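Local atomic coordinates of ABC transporter substrate-binding protein (Rhizobium radiobacter, PDB entry 6TFS), a protein that probably serves as the solute-binding component of an ABC importer, here holding an open-chain sugar joined to glutamate. Residues L6-A11 and L219-G224; T244-E249 and E459-W464; A248-L253 and V295-N300. All coordinates share one frame; numbering follows the deposited sequence. Where two conformers were deposited one is given.

Interaction 1 of 3, residues L6-A11 and L219-G224; sequences LSMGVA and LDVEQG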
loop_
_atom_site.group_PDB
_atom_site.type_symbol
_atom_site.label_atom_id
_atom_site.label_comp_id
_atom_site.label_asym_id
_atom_site.label_seq_id
_atom_site.Cartn_x
_atom_site.Cartn_y
_atom_site.Cartn_z
ATOM N N LEU A 6 -12.422 12.200 18.129
ATOM C CA LEU A 6 -12.367 10.798 17.715
ATOM C C LEU A 6 -11.109 10.076 18.235
ATOM O O LEU A 6 -10.014 10.605 18.106
ATOM C CB LEU A 6 -12.432 10.721 16.178
ATOM C CG LEU A 6 -12.225 9.346 15.507
ATOM C CD1 LEU A 6 -13.430 8.500 15.646
ATOM C CD2 LEU A 6 -11.993 9.513 14.040
ATOM N N SER A 7 -11.282 8.862 18.784
ATOM C CA SER A 7 -10.202 7.980 19.235
ATOM C C SER A 7 -10.166 6.758 18.337
ATOM O O SER A 7 -11.170 6.068 18.154
ATOM C CB SER A 7 -10.358 7.577 20.698
ATOM O OG SER A 7 -9.774 8.593 21.491
HETATM N N MSE A 8 -8.995 6.511 17.777
HETATM C CA MSE A 8 -8.749 5.452 16.815
HETATM C C MSE A 8 -7.530 4.611 17.237
HETATM O O MSE A 8 -6.503 5.184 17.592
HETATM C CB MSE A 8 -8.471 6.161 15.498
HETATM C CG MSE A 8 -8.677 5.333 14.314
HETATM SE SE MSE A 8 -8.408 6.470 12.744
HETATM C CE MSE A 8 -7.836 5.070 11.670
ATOM N N GLY A 9 -7.658 3.286 17.172
ATOM C CA GLY A 9 -6.603 2.333 17.525
ATOM C C GLY A 9 -6.182 1.503 16.333
ATOM O O GLY A 9 -7.026 0.871 15.690
ATOM N N VAL A 10 -4.871 1.512 16.020
ATOM C CA VAL A 10 -4.334 0.826 14.835
ATOM C C VAL A 10 -3.294 -0.262 15.180
ATOM O O VAL A 10 -2.651 -0.191 16.229
ATOM C CB VAL A 10 -3.771 1.840 13.778
ATOM C CG1 VAL A 10 -4.844 2.837 13.333
ATOM C CG2 VAL A 10 -2.516 2.566 14.287
ATOM N N ALA A 11 -3.105 -1.235 14.265
ATOM C CA ALA A 11 -2.099 -2.298 14.421
ATOM C C ALA A 11 -0.737 -1.734 13.964
ATOM O O ALA A 11 -0.283 -1.984 12.853
ATOM C CB ALA A 11 -2.495 -3.543 13.612
ATOM N N LEU A 219 -11.914 3.427 22.390
ATOM C CA LEU A 219 -11.743 3.704 20.976
ATOM C C LEU A 219 -13.114 3.745 20.314
ATOM O O LEU A 219 -14.009 2.953 20.652
ATOM C CB LEU A 219 -10.870 2.632 20.285
ATOM C CG LEU A 219 -9.496 2.309 20.900
ATOM C CD1 LEU A 219 -8.904 1.067 20.239
ATOM C CD2 LEU A 219 -8.534 3.509 20.813
ATOM N N ASP A 220 -13.263 4.661 19.364
ATOM C CA ASP A 220 -14.463 4.801 18.541
ATOM C C ASP A 220 -14.263 3.979 17.265
ATOM O O ASP A 220 -15.239 3.582 16.631
ATOM C CB ASP A 220 -14.701 6.272 18.185
ATOM C CG ASP A 220 -14.785 7.200 19.379
ATOM O OD1 ASP A 220 -15.694 7.001 20.225
ATOM O OD2 ASP A 220 -13.946 8.129 19.471
ATOM N N VAL A 221 -12.983 3.757 16.879
ATOM C CA VAL A 221 -12.554 3.012 15.699
ATOM C C VAL A 221 -11.380 2.100 16.077
ATOM O O VAL A 221 -10.475 2.519 16.806
ATOM C CB VAL A 221 -12.172 3.957 14.515
ATOM C CG1 VAL A 221 -11.572 3.184 13.341
ATOM C CG2 VAL A 221 -13.357 4.807 14.057
ATOM N N GLU A 222 -11.400 0.861 15.567
ATOM C CA GLU A 222 -10.291 -0.061 15.757
ATOM C C GLU A 222 -9.977 -0.848 14.495
ATOM O O GLU A 222 -10.878 -1.204 13.730
ATOM C CB GLU A 222 -10.464 -0.987 16.982
ATOM C CG GLU A 222 -11.343 -2.210 16.777
ATOM C CD GLU A 222 -10.994 -3.410 17.635
ATOM O OE1 GLU A 222 -11.931 -4.151 18.014
ATOM O OE2 GLU A 222 -9.794 -3.618 17.927
ATOM N N GLN A 223 -8.689 -1.139 14.292
ATOM C CA GLN A 223 -8.275 -2.004 13.206
ATOM C C GLN A 223 -8.582 -3.434 13.661
ATOM O O GLN A 223 -8.364 -3.766 14.824
ATOM C CB GLN A 223 -6.769 -1.835 12.908
ATOM C CG GLN A 223 -6.323 -2.606 11.653
ATOM C CD GLN A 223 -4.945 -2.230 11.171
ATOM O OE1 GLN A 223 -4.304 -1.302 11.659
ATOM N NE2 GLN A 223 -4.462 -2.935 10.179
ATOM N N GLY A 224 -9.113 -4.243 12.750
ATOM C CA GLY A 224 -9.365 -5.650 12.991
ATOM C C GLY A 224 -8.227 -6.503 12.489
ATOM O O GLY A 224 -7.109 -6.020 12.309
#
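Ser7 and Gly9 supply the backbone bonds that hold strand 6-10 parallel to strand 221-223. The carbonyl oxygen of Ser7 is gripped twice: Asp220 N stands 2.8 Å from Ser7 O, tilted from the carbonyl plane, while Val221 N meets it in plane at 3.2 Å. The ladder then runs on through Gly9 N to Val221 O and Gln223 N to Gly9 O.

At each end a side chain continues the bonding. Asp220 turns its carboxylate back beside its own N (chi1 -55°), which brings OD2 2.8 Å from Ser7 N in a nearly straight bond on the anti side. Gln223 is extended instead, and its OE1 lies 2.9 Å from Ala11 N; this N-H comes from above the amide carbonyl plane.

Apolar groups pack beside the ladder. Met8, a selenomethionine, runs alongside Val221 with its CG 3.7 Å from Val221 CG1, and Trp464 covers both. Leu6 reaches across Asp220, its CD1 resting 3.6 Å from Asp220 CB. On the other face Leu219 lays CD1 3.8 Å from Gly9 CA; a beta-carbon on residue 9 would collide with that methyl, and glycine suits the place.

Every hydrogen bond here is donated by a backbone N-H, two of them to side-chain oxygens, so Asp220 and Gln223 extend the ladder beyond the backbone bonds at its two ends.

Interaction 2 of 3, residues T244-E249 and E459-W464; sequences TIEPAE and ENLGTW. With N7T ((2~{S})-2-[[(3~{S},4~{R},5~{R})-3,4,5,6-tetrakis(oxidanyl)-2-oxidanylidene-hexyl]amino]pentanedioic acid), chain C.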
loop_
_atom_site.group_PDB
_atom_site.type_symbol
_atom_site.label_atom_id
_atom_site.label_comp_id
_atom_site.label_asym_id
_atom_site.label_seq_id
_atom_site.Cartn_x
_atom_site.Cartn_y
_atom_site.Cartn_z
ATOM N N THR A 244 -15.456 -3.934 5.838
ATOM C CA THR A 244 -14.532 -4.753 5.046
ATOM C C THR A 244 -14.326 -3.852 3.853
ATOM O O THR A 244 -15.258 -3.627 3.075
ATOM C CB THR A 244 -15.072 -6.154 4.753
ATOM O OG1 THR A 244 -16.285 -6.017 4.028
ATOM C CG2 THR A 244 -15.294 -6.975 6.023
ATOM N N ILE A 245 -13.113 -3.288 3.761
ATOM C CA ILE A 245 -12.648 -2.231 2.858
ATOM C C ILE A 245 -11.744 -2.679 1.689
ATOM O O ILE A 245 -10.750 -3.381 1.896
ATOM C CB ILE A 245 -11.905 -1.164 3.755
ATOM C CG1 ILE A 245 -12.781 -0.703 4.954
ATOM C CG2 ILE A 245 -11.367 0.038 2.957
ATOM C CD1 ILE A 245 -12.078 0.248 5.974
ATOM N N GLU A 246 -12.050 -2.178 0.473
ATOM C CA GLU A 246 -11.210 -2.353 -0.697
ATOM C C GLU A 246 -10.060 -1.322 -0.623
ATOM O O GLU A 246 -10.202 -0.289 0.028
ATOM C CB GLU A 246 -12.046 -2.132 -1.974
ATOM C CG GLU A 246 -12.919 -3.329 -2.304
ATOM C CD GLU A 246 -14.004 -3.107 -3.345
ATOM O OE1 GLU A 246 -14.146 -1.966 -3.844
ATOM O OE2 GLU A 246 -14.720 -4.086 -3.660
ATOM N N PRO A 247 -8.914 -1.567 -1.283
ATOM C CA PRO A 247 -8.573 -2.775 -2.039
ATOM C C PRO A 247 -8.052 -3.907 -1.140
ATOM O O PRO A 247 -7.598 -3.668 -0.023
ATOM C CB PRO A 247 -7.499 -2.265 -3.007
ATOM C CG PRO A 247 -6.805 -1.144 -2.274
ATOM C CD PRO A 247 -7.784 -0.612 -1.246
ATOM N N ALA A 248 -8.100 -5.139 -1.647
ATOM C CA ALA A 248 -7.547 -6.286 -0.957
ATOM C C ALA A 248 -6.012 -6.235 -1.088
ATOM O O ALA A 248 -5.485 -5.947 -2.169
ATOM C CB ALA A 248 -8.100 -7.576 -1.554
ATOM N N GLU A 249 -5.294 -6.451 0.014
ATOM C CA GLU A 249 -3.832 -6.441 -0.058
ATOM C C GLU A 249 -3.336 -7.854 -0.291
ATOM O O GLU A 249 -3.706 -8.762 0.451
ATOM C CB GLU A 249 -3.205 -5.826 1.202
ATOM C CG GLU A 249 -3.508 -4.347 1.345
ATOM C CD GLU A 249 -3.001 -3.789 2.659
ATOM O OE1 GLU A 249 -3.630 -4.071 3.704
ATOM O OE2 GLU A 249 -1.956 -3.103 2.655
ATOM N N GLU A 459 -5.151 -12.679 -0.585
ATOM C CA GLU A 459 -5.305 -11.243 -0.548
ATOM C C GLU A 459 -6.387 -10.971 0.513
ATOM O O GLU A 459 -7.292 -11.791 0.704
ATOM C CB GLU A 459 -5.632 -10.630 -1.917
ATOM C CG GLU A 459 -7.000 -10.977 -2.472
ATOM C CD GLU A 459 -7.274 -10.452 -3.867
ATOM O OE1 GLU A 459 -6.372 -9.840 -4.485
ATOM O OE2 GLU A 459 -8.408 -10.660 -4.345
ATOM N N ASN A 460 -6.248 -9.872 1.238
ATOM C CA ASN A 460 -7.211 -9.548 2.280
ATOM C C ASN A 460 -7.722 -8.151 2.196
ATOM O O ASN A 460 -6.932 -7.212 2.092
ATOM C CB ASN A 460 -6.657 -9.804 3.702
ATOM C CG ASN A 460 -5.168 -9.553 3.889
ATOM O OD1 ASN A 460 -4.371 -10.494 3.936
ATOM N ND2 ASN A 460 -4.758 -8.295 3.982
ATOM N N LEU A 461 -9.051 -8.004 2.322
ATOM C CA LEU A 461 -9.698 -6.691 2.409
ATOM C C LEU A 461 -9.327 -6.109 3.788
ATOM O O LEU A 461 -9.028 -6.867 4.714
ATOM C CB LEU A 461 -11.226 -6.842 2.309
ATOM C CG LEU A 461 -11.802 -7.328 0.959
ATOM C CD1 LEU A 461 -13.269 -7.749 1.115
ATOM C CD2 LEU A 461 -11.650 -6.254 -0.150
ATOM N N GLY A 462 -9.335 -4.783 3.899
ATOM C CA GLY A 462 -9.071 -4.095 5.154
ATOM C C GLY A 462 -10.239 -4.319 6.091
ATOM O O GLY A 462 -11.387 -4.308 5.646
ATOM N N THR A 463 -9.970 -4.626 7.350
ATOM C CA THR A 463 -11.047 -4.884 8.340
ATOM C C THR A 463 -10.949 -3.903 9.498
ATOM O O THR A 463 -9.894 -3.780 10.126
ATOM C CB THR A 463 -10.992 -6.313 8.870
ATOM O OG1 THR A 463 -9.665 -6.547 9.356
ATOM C CG2 THR A 463 -11.397 -7.332 7.828
ATOM N N TRP A 464 -12.043 -3.186 9.748
ATOM C CA TRP A 464 -12.157 -2.144 10.765
ATOM C C TRP A 464 -13.516 -2.213 11.437
ATOM O O TRP A 464 -14.491 -2.697 10.855
ATOM C CB TRP A 464 -11.957 -0.757 10.106
ATOM C CG TRP A 464 -10.597 -0.614 9.479
ATOM C CD1 TRP A 464 -10.191 -1.142 8.288
ATOM C CD2 TRP A 464 -9.430 -0.054 10.087
ATOM N NE1 TRP A 464 -8.854 -0.924 8.103
ATOM C CE2 TRP A 464 -8.357 -0.249 9.185
ATOM C CE3 TRP A 464 -9.211 0.728 11.234
ATOM C CZ2 TRP A 464 -7.083 0.280 9.412
ATOM C CZ3 TRP A 464 -7.939 1.226 11.473
ATOM C CH2 TRP A 464 -6.895 1.012 10.561
HETATM O OAN N7T C . -2.415 -11.091 7.014
HETATM C CAM N7T C . -1.466 -10.286 6.364
HETATM C CAL N7T C . -1.899 -8.843 6.524
HETATM O OAT N7T C . -1.715 -8.426 7.862
HETATM C CAK N7T C . -1.156 -7.923 5.542
HETATM O OAS N7T C . -1.571 -8.182 4.213
HETATM C CAJ N7T C . -1.370 -6.448 5.858
HETATM O OAR N7T C . -2.713 -6.068 5.776
HETATM C CAI N7T C . -0.684 -5.489 4.898
HETATM O OAQ N7T C . -0.650 -5.677 3.669
HETATM C CAH N7T C . -0.115 -4.203 5.528
HETATM N N N7T C . 0.121 -3.171 4.535
HETATM C CA N7T C . 1.515 -3.130 4.126
HETATM C C N7T C . 2.474 -2.914 5.273
HETATM O O N7T C . 2.256 -2.051 6.139
HETATM C CB N7T C . 1.668 -2.065 3.050
HETATM C CG N7T C . 3.065 -2.109 2.366
HETATM C CD N7T C . 3.221 -1.214 1.172
HETATM O OE1 N7T C . 4.299 -1.255 0.541
HETATM O OE2 N7T C . 2.312 -0.437 0.785
HETATM O OXT N7T C . 3.507 -3.622 5.340
HETATM O O HOH W 1 -5.935 -5.280 4.136
#
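A beta bulge interrupts the antiparallel pairing of strands 240-255 and 454-467, separating the hydrogen-bonded pair of Ile245 and Gly462 from that of Glu249 and Asn460. Two extra residues, Glu246 and Pro247, turn the corner, with a cis peptide bond before the proline. Ile245 N meets Gly462 O at 2.8 Å and almost straight (173°), and Gly462 N returns a bond onto a lone pair of Ile245 O. Past the bulge, Glu249 N reaches Asn460 O at 2.8 Å, but from above the carbonyl plane, as does the return bond from Asn460 N, consistent with the twisting of the strands.

On one side of the corner Leu461 CD2 lies 3.8 Å from Glu246 CG, the two side chains running alongside each other. Ala248 is small enough for its CB to sit 3.7 Å from Glu459 CG, while the carboxylate of Glu459 goes on to Ser298.

Glu249 and Asn460 face the bound sugar-glutamate conjugate. The Glu249 carboxylate is turned across its extended chain (chi3 -75°), and its oxygens part company: OE2 accepts from the ligand N at 2.8 Å, OE1 from the ligand hydroxyl OAR at 3.0 Å and from a water at 2.6 Å. That water in turn accepts from Asn460 ND2, which also donates a nearly straight bond to ligand OAS at 3.2 Å; Asn251 ND2 bonds to Asn460 OD1, the other end of this amide. An alanine in place of Glu249 would probably leave the ligand amine and the OAR hydroxyl without these acceptors. Paired strands with polar residues turned to the ligand are consistent with the hinge and cleft region of a periplasmic solute-binding fold.

Interaction 3 of 3, residues A248-L253 and V295-N300; sequences AELNLL and VIPSNN. With N7T ((2~{S})-2-[[(3~{S},4~{R},5~{R})-3,4,5,6-tetrakis(oxidanyl)-2-oxidanylidene-hexyl]amino]pentanedioic acid), chain C.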
loop_
_atom_site.group_PDB
_atom_site.type_symbol
_atom_site.label_atom_id
_atom_site.label_comp_id
_atom_site.label_asym_id
_atom_site.label_seq_id
_atom_site.Cartn_x
_atom_site.Cartn_y
_atom_site.Cartn_z
ATOM N N ALA A 248 -8.100 -5.139 -1.647
ATOM C CA ALA A 248 -7.547 -6.286 -0.957
ATOM C C ALA A 248 -6.012 -6.235 -1.088
ATOM O O ALA A 248 -5.485 -5.947 -2.169
ATOM C CB ALA A 248 -8.100 -7.576 -1.554
ATOM N N GLU A 249 -5.294 -6.451 0.014
ATOM C CA GLU A 249 -3.832 -6.441 -0.058
ATOM C C GLU A 249 -3.336 -7.854 -0.291
ATOM O O GLU A 249 -3.706 -8.762 0.451
ATOM C CB GLU A 249 -3.205 -5.826 1.202
ATOM C CG GLU A 249 -3.508 -4.347 1.345
ATOM C CD GLU A 249 -3.001 -3.789 2.659
ATOM O OE1 GLU A 249 -3.630 -4.071 3.704
ATOM O OE2 GLU A 249 -1.956 -3.103 2.655
ATOM N N LEU A 250 -2.530 -8.044 -1.342
ATOM C CA LEU A 250 -2.002 -9.366 -1.676
ATOM C C LEU A 250 -0.707 -9.706 -0.912
ATOM O O LEU A 250 0.251 -8.937 -0.928
ATOM C CB LEU A 250 -1.808 -9.512 -3.199
ATOM C CG LEU A 250 -1.140 -10.815 -3.696
ATOM C CD1 LEU A 250 -1.961 -12.079 -3.348
ATOM C CD2 LEU A 250 -0.844 -10.744 -5.170
ATOM N N ASN A 251 -0.686 -10.894 -0.309
ATOM C CA ASN A 251 0.463 -11.438 0.398
ATOM C C ASN A 251 1.151 -12.455 -0.474
ATOM O O ASN A 251 0.496 -13.332 -1.044
ATOM C CB ASN A 251 0.054 -12.087 1.711
ATOM C CG ASN A 251 -0.748 -11.190 2.606
ATOM O OD1 ASN A 251 -0.211 -10.278 3.224
ATOM N ND2 ASN A 251 -2.020 -11.463 2.757
ATOM N N LEU A 252 2.475 -12.316 -0.600
ATOM C CA LEU A 252 3.302 -13.232 -1.381
ATOM C C LEU A 252 4.570 -13.567 -0.618
ATOM O O LEU A 252 5.057 -12.747 0.171
ATOM C CB LEU A 252 3.733 -12.596 -2.725
ATOM C CG LEU A 252 2.633 -12.265 -3.746
ATOM C CD1 LEU A 252 2.551 -10.759 -3.956
ATOM C CD2 LEU A 252 2.906 -12.965 -5.074
ATOM N N LEU A 253 5.130 -14.756 -0.893
ATOM C CA LEU A 253 6.452 -15.127 -0.419
ATOM C C LEU A 253 7.390 -14.781 -1.583
ATOM O O LEU A 253 7.350 -15.452 -2.608
ATOM C CB LEU A 253 6.570 -16.625 -0.061
ATOM C CG LEU A 253 5.847 -17.086 1.204
ATOM C CD1 LEU A 253 5.710 -18.612 1.208
ATOM C CD2 LEU A 253 6.539 -16.566 2.480
ATOM N N VAL A 295 0.429 -13.378 -9.406
ATOM C CA VAL A 295 1.400 -12.648 -8.575
ATOM C C VAL A 295 1.035 -11.163 -8.367
ATOM O O VAL A 295 1.831 -10.411 -7.818
ATOM C CB VAL A 295 2.846 -12.826 -9.103
ATOM C CG1 VAL A 295 3.338 -14.252 -8.849
ATOM C CG2 VAL A 295 2.958 -12.452 -10.586
ATOM N N ILE A 296 -0.157 -10.745 -8.823
ATOM C CA ILE A 296 -0.653 -9.375 -8.641
ATOM C C ILE A 296 -2.091 -9.458 -8.079
ATOM O O ILE A 296 -2.747 -10.491 -8.281
ATOM C CB ILE A 296 -0.551 -8.492 -9.922
ATOM C CG1 ILE A 296 -1.585 -8.925 -11.014
ATOM C CG2 ILE A 296 0.894 -8.425 -10.454
ATOM C CD1 ILE A 296 -1.728 -7.995 -12.163
ATOM N N PRO A 297 -2.598 -8.419 -7.362
ATOM C CA PRO A 297 -3.971 -8.499 -6.828
ATOM C C PRO A 297 -5.031 -8.673 -7.925
ATOM O O PRO A 297 -4.854 -8.205 -9.056
ATOM C CB PRO A 297 -4.119 -7.192 -6.046
ATOM C CG PRO A 297 -2.704 -6.784 -5.728
ATOM C CD PRO A 297 -1.965 -7.140 -6.972
ATOM N N SER A 298 -6.086 -9.438 -7.602
ATOM C CA SER A 298 -7.168 -9.813 -8.521
ATOM C C SER A 298 -7.977 -8.643 -9.104
ATOM O O SER A 298 -8.547 -8.798 -10.175
ATOM C CB SER A 298 -8.101 -10.829 -7.873
ATOM O OG SER A 298 -8.891 -10.219 -6.871
ATOM N N ASN A 299 -7.999 -7.483 -8.432
ATOM C CA ASN A 299 -8.736 -6.302 -8.896
ATOM C C ASN A 299 -7.952 -5.490 -9.964
ATOM O O ASN A 299 -8.436 -4.459 -10.421
ATOM C CB ASN A 299 -9.114 -5.402 -7.694
ATOM C CG ASN A 299 -7.993 -4.509 -7.178
ATOM O OD1 ASN A 299 -6.795 -4.691 -7.444
ATOM N ND2 ASN A 299 -8.366 -3.509 -6.423
ATOM N N ASN A 300 -6.734 -5.925 -10.304
ATOM C CA ASN A 300 -5.930 -5.204 -11.285
ATOM C C ASN A 300 -6.406 -5.352 -12.709
ATOM O O ASN A 300 -6.743 -6.454 -13.149
ATOM C CB ASN A 300 -4.469 -5.649 -11.238
ATOM C CG ASN A 300 -3.626 -5.045 -10.144
ATOM O OD1 ASN A 300 -2.494 -4.660 -10.377
ATOM N ND2 ASN A 300 -4.131 -4.974 -8.926
HETATM O OAN N7T C . -2.415 -11.091 7.014
HETATM C CAM N7T C . -1.466 -10.286 6.364
HETATM C CAL N7T C . -1.899 -8.843 6.524
HETATM O OAT N7T C . -1.715 -8.426 7.862
HETATM C CAK N7T C . -1.156 -7.923 5.542
HETATM O OAS N7T C . -1.571 -8.182 4.213
HETATM C CAJ N7T C . -1.370 -6.448 5.858
HETATM O OAR N7T C . -2.713 -6.068 5.776
HETATM C CAI N7T C . -0.684 -5.489 4.898
HETATM O OAQ N7T C . -0.650 -5.677 3.669
HETATM C CAH N7T C . -0.115 -4.203 5.528
HETATM N N N7T C . 0.121 -3.171 4.535
HETATM C CA N7T C . 1.515 -3.130 4.126
HETATM C C N7T C . 2.474 -2.914 5.273
HETATM O O N7T C . 2.256 -2.051 6.139
HETATM C CB N7T C . 1.668 -2.065 3.050
HETATM C CG N7T C . 3.065 -2.109 2.366
HETATM C CD N7T C . 3.221 -1.214 1.172
HETATM O OE1 N7T C . 4.299 -1.255 0.541
HETATM O OE2 N7T C . 2.312 -0.437 0.785
HETATM O OXT N7T C . 3.507 -3.622 5.340
HETATM O O HOH W 2 -5.762 -4.647 -4.711
#
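The peptide plane joining Ile296 to Pro297 has a methyl of Leu250 standing squarely over one face: Leu250 CD2 lies 3.4 Å from Ile296 C and 3.6 Å from Pro297 N. The proline ring offers its CG to the same leucine, 3.8 Å from Leu250 CB, and is touched by Tyr395 and Glu459 as well. A second flat group, the Asn299 amide, uses its oxygen as a double acceptor. Asn300 ND2 approaches OD1 nearly along the C=O axis, and a water donates to OD1 and to Ala248 O, at 2.9 Å from Ala248 O, making a bridge between strand and loop.

Leu250 suits its place because one methyl of its branch, CD2, can sit over a peptide while CB meets the proline ring. Its CG swings away from the backbone N (chi1 175°), which, with chi2 near 62°, sets CD2 over the loop. Leu252 adds a second point, with CD2 3.8 Å from Val295 CA and 4.0 Å from Val295 CG1; its chi2 of 115° departs from the usual staggered positions. No direct hydrogen bond crosses the contact.

The strand 248-253 lies in the sheet of this solute-binding fold and serves two sides. Leu250 and Leu252 pack against the loop, while Glu249 and Asn251 turn to the ligand, whose OAS hydroxyl donates to Asn251 OD1 at 2.7 Å. The amide nitrogen of Asn251 also bonds to Thr458 O, which helps fix the rotation of the group. Proline fits the start of the loop's type I turn, from Pro297 to Asn300, closed by Asn300 N on Pro297 O. At the far end Val295 O bonds to the Tyr400 hydroxyl, and the side chain of Val295 is about 7 Å from that of Cys453, one of two cysteines seen to bind magnesium.

From the N terminus, segment 6-11, on strand 5-10, is met first and waits for 219-224, so interaction 1 closes a loop of 207 residues before the others begin. Strand 240-255 then opens both remaining contacts. Interaction 3 closes soonest, the chain returning at 295-300, and it nests within the span of interaction 2, which ends only at 459-464; the two share Ala248 and Glu249, and both touch the ligand. Strand 454-467 passes on to strand 221-223, where Gly224 N lies 2.8 Å from Thr463 O, and thereby joins interaction 2 to interaction 1. One sheet joins the N-terminal strand to the ligand site, and the 295-300 loop packs against it.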